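Long-range contact in subclass B1 metallo-beta-lactamase (Myroides odoratimimus, PDB 6T5L), which probably hydrolyses beta-lactam antibiotics, carbapenems among them, at an active site that carries two zinc ions: residues C180-I185 against E228-T233. Residues are numbered along the deposited sequence; the frame is centred on the assembly and turned at random.
Sequences CLIKEI and ELFDYT. With ZN (zinc ion), chain D.
Thr233 and Lys183 form the only hydrogen bond between residues 180-185 and residues 228-233, and apolar side chains pack beside it. Lys183 N donates to Thr233 OG1 over 2.9 Å at 157°. The hydroxyl in turn donates to Leu229 O one turn back, so a single oxygen links loop backbone to helix backbone; Leu229 O takes this bond and that of Thr233 N from opposite faces of its carbonyl plane. With OG1 beside its own backbone N (chi1 -59°), Thr233 leaves CG2 to lie 3.4 Å from Leu181 O.

Leu229 is a bump of the helix that fits against the extended backbone of Lys183 and Glu184: Leu229 CG lies 3.4 Å from Lys183 O, and CD2 reaches Glu184 CA. Ile182 and Ile185, three residues apart along the loop, both meet this leucine: Ile182 CG2 touches Leu229 CB at 3.9 Å, Ile185 CG1 touches Leu229 CD1 at 3.8 Å, and both isoleucines cross it at about a right angle. Ile182 CD1 goes on to Phe230 CD1, while Ile185 CD1 sits in the hollow between Glu228 O and Tyr232 CB, with Ile185 CD1 to Tyr232 CB at 3.7 Å. Tyr232, its CG anti to the backbone N (chi1 174°), has Ile185 CA over one face, offset toward the rim, and its OH bonds to Ala187 O.

Val217 and Pro219 of strand 216-219 extend the apolar packing. At the start of the loop, just after strand 175-179, Cys180 SG binds zinc at 2.1 Å, with Asp100, His221 and a water: the Asp-Cys-His site of subclass B1 metallo-beta-lactamases.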
loop_
_atom_site.group_PDB
_atom_site.type_symbol
_atom_site.label_atom_id
_atom_site.label_comp_id
_atom_site.label_asym_id
_atom_site.label_seq_id
_atom_site.Cartn_x
_atom_site.Cartn_y
_atom_site.Cartn_z
ATOM N N CYS A 180 -1.627 -4.055 5.030
ATOM C CA CYS A 180 -1.919 -4.494 6.391
ATOM C C CYS A 180 -2.452 -5.897 6.493
ATOM O O CYS A 180 -2.513 -6.435 7.602
ATOM C CB CYS A 180 -2.903 -3.525 7.014
ATOM S SG CYS A 180 -2.311 -1.839 6.961
ATOM N N LEU A 181 -2.804 -6.524 5.384
ATOM C CA LEU A 181 -2.953 -7.971 5.425
ATOM C C LEU A 181 -1.673 -8.717 5.826
ATOM O O LEU A 181 -1.767 -9.840 6.326
ATOM C CB LEU A 181 -3.429 -8.447 4.064
ATOM C CG LEU A 181 -3.732 -9.933 3.906
ATOM C CD1 LEU A 181 -5.059 -10.420 4.453
ATOM C CD2 LEU A 181 -3.613 -10.161 2.372
ATOM N N ILE A 182 -0.502 -8.124 5.669
ATOM C CA ILE A 182 0.769 -8.804 5.902
ATOM C C ILE A 182 1.471 -8.124 7.065
ATOM O O ILE A 182 1.664 -6.902 7.048
ATOM C CB ILE A 182 1.676 -8.781 4.651
ATOM C CG1 ILE A 182 1.025 -9.535 3.508
ATOM C CG2 ILE A 182 3.045 -9.415 4.936
ATOM C CD1 ILE A 182 0.488 -10.980 3.900
ATOM N N LYS A 183 1.893 -8.918 8.041
ATOM C CA LYS A 183 2.616 -8.425 9.197
ATOM C C LYS A 183 4.121 -8.557 8.946
ATOM O O LYS A 183 4.563 -9.363 8.125
ATOM C CB LYS A 183 2.250 -9.222 10.473
ATOM C CG LYS A 183 0.780 -9.190 10.940
ATOM C CD LYS A 183 0.210 -7.767 11.083
ATOM C CE LYS A 183 -0.971 -7.749 12.013
ATOM N NZ LYS A 183 -1.698 -6.504 11.929
ATOM N N GLU A 184 4.890 -7.761 9.677
ATOM C CA GLU A 184 6.326 -7.878 9.803
ATOM C C GLU A 184 6.630 -9.013 10.772
ATOM O O GLU A 184 5.753 -9.484 11.529
ATOM C CB GLU A 184 6.926 -6.535 10.277
ATOM C CG GLU A 184 6.782 -6.304 11.781
ATOM C CD GLU A 184 7.631 -5.140 12.346
ATOM O OE1 GLU A 184 7.128 -4.515 13.304
ATOM O OE2 GLU A 184 8.778 -4.879 11.883
ATOM N N ILE A 185 7.871 -9.488 10.714
ATOM C CA ILE A 185 8.293 -10.571 11.597
ATOM C C ILE A 185 8.096 -10.164 13.053
ATOM O O ILE A 185 8.450 -9.058 13.471
ATOM C CB ILE A 185 9.746 -10.959 11.299
ATOM C CG1 ILE A 185 9.846 -11.386 9.848
ATOM C CG2 ILE A 185 10.214 -12.146 12.207
ATOM C CD1 ILE A 185 9.123 -12.743 9.539
ATOM N N GLU A 228 9.074 -14.874 3.995
ATOM C CA GLU A 228 8.896 -15.241 5.390
ATOM C C GLU A 228 7.894 -14.330 6.110
ATOM O O GLU A 228 7.375 -14.698 7.171
ATOM C CB GLU A 228 10.285 -15.261 6.057
ATOM C CG GLU A 228 10.953 -13.898 6.312
ATOM C CD GLU A 228 11.743 -13.271 5.117
ATOM O OE1 GLU A 228 11.726 -13.802 3.957
ATOM O OE2 GLU A 228 12.371 -12.200 5.385
ATOM N N LEU A 229 7.590 -13.167 5.563
ATOM C CA LEU A 229 6.526 -12.370 6.161
ATOM C C LEU A 229 5.191 -13.039 5.914
ATOM O O LEU A 229 4.362 -13.100 6.821
ATOM C CB LEU A 229 6.515 -10.945 5.621
ATOM C CG LEU A 229 7.462 -10.040 6.403
ATOM C CD1 LEU A 229 8.966 -10.410 6.269
ATOM C CD2 LEU A 229 7.226 -8.601 5.940
ATOM N N PHE A 230 4.996 -13.596 4.708
ATOM C CA PHE A 230 3.831 -14.431 4.439
ATOM C C PHE A 230 3.726 -15.555 5.476
ATOM O O PHE A 230 2.691 -15.743 6.129
ATOM C CB PHE A 230 3.941 -15.065 3.054
ATOM C CG PHE A 230 3.996 -14.106 1.887
ATOM C CD1 PHE A 230 3.559 -12.773 1.994
ATOM C CD2 PHE A 230 4.451 -14.560 0.655
ATOM C CE1 PHE A 230 3.576 -11.938 0.905
ATOM C CE2 PHE A 230 4.484 -13.714 -0.431
ATOM C CZ PHE A 230 4.018 -12.394 -0.296
ATOM N N ASP A 231 4.809 -16.329 5.619
ATOM C CA ASP A 231 4.785 -17.490 6.497
ATOM C C ASP A 231 4.454 -17.077 7.913
ATOM O O ASP A 231 3.631 -17.708 8.586
ATOM C CB ASP A 231 6.143 -18.208 6.506
ATOM C CG ASP A 231 6.434 -18.947 5.236
ATOM O OD1 ASP A 231 5.477 -19.398 4.583
ATOM O OD2 ASP A 231 7.635 -19.124 4.928
ATOM N N TYR A 232 5.113 -16.025 8.395
ATOM C CA TYR A 232 4.881 -15.591 9.759
ATOM C C TYR A 232 3.422 -15.131 9.948
ATOM O O TYR A 232 2.793 -15.450 10.956
ATOM C CB TYR A 232 5.899 -14.501 10.120
ATOM C CG TYR A 232 5.585 -13.927 11.464
ATOM C CD1 TYR A 232 6.105 -14.517 12.654
ATOM C CD2 TYR A 232 4.704 -12.857 11.567
ATOM C CE1 TYR A 232 5.742 -13.998 13.918
ATOM C CE2 TYR A 232 4.326 -12.349 12.822
ATOM C CZ TYR A 232 4.847 -12.895 13.975
ATOM O OH TYR A 232 4.455 -12.311 15.150
ATOM N N THR A 233 2.842 -14.451 8.955
ATOM C CA THR A 233 1.454 -13.984 9.071
ATOM C C THR A 233 0.470 -15.150 9.009
ATOM O O THR A 233 -0.515 -15.178 9.752
ATOM C CB THR A 233 1.169 -12.933 7.974
ATOM O OG1 THR A 233 2.078 -11.812 8.103
ATOM C CG2 THR A 233 -0.246 -12.392 8.036
HETATM ZN ZN ZN D . -2.610 -0.749 8.783
HETATM O O HOH W 1 -2.677 -2.492 10.300
#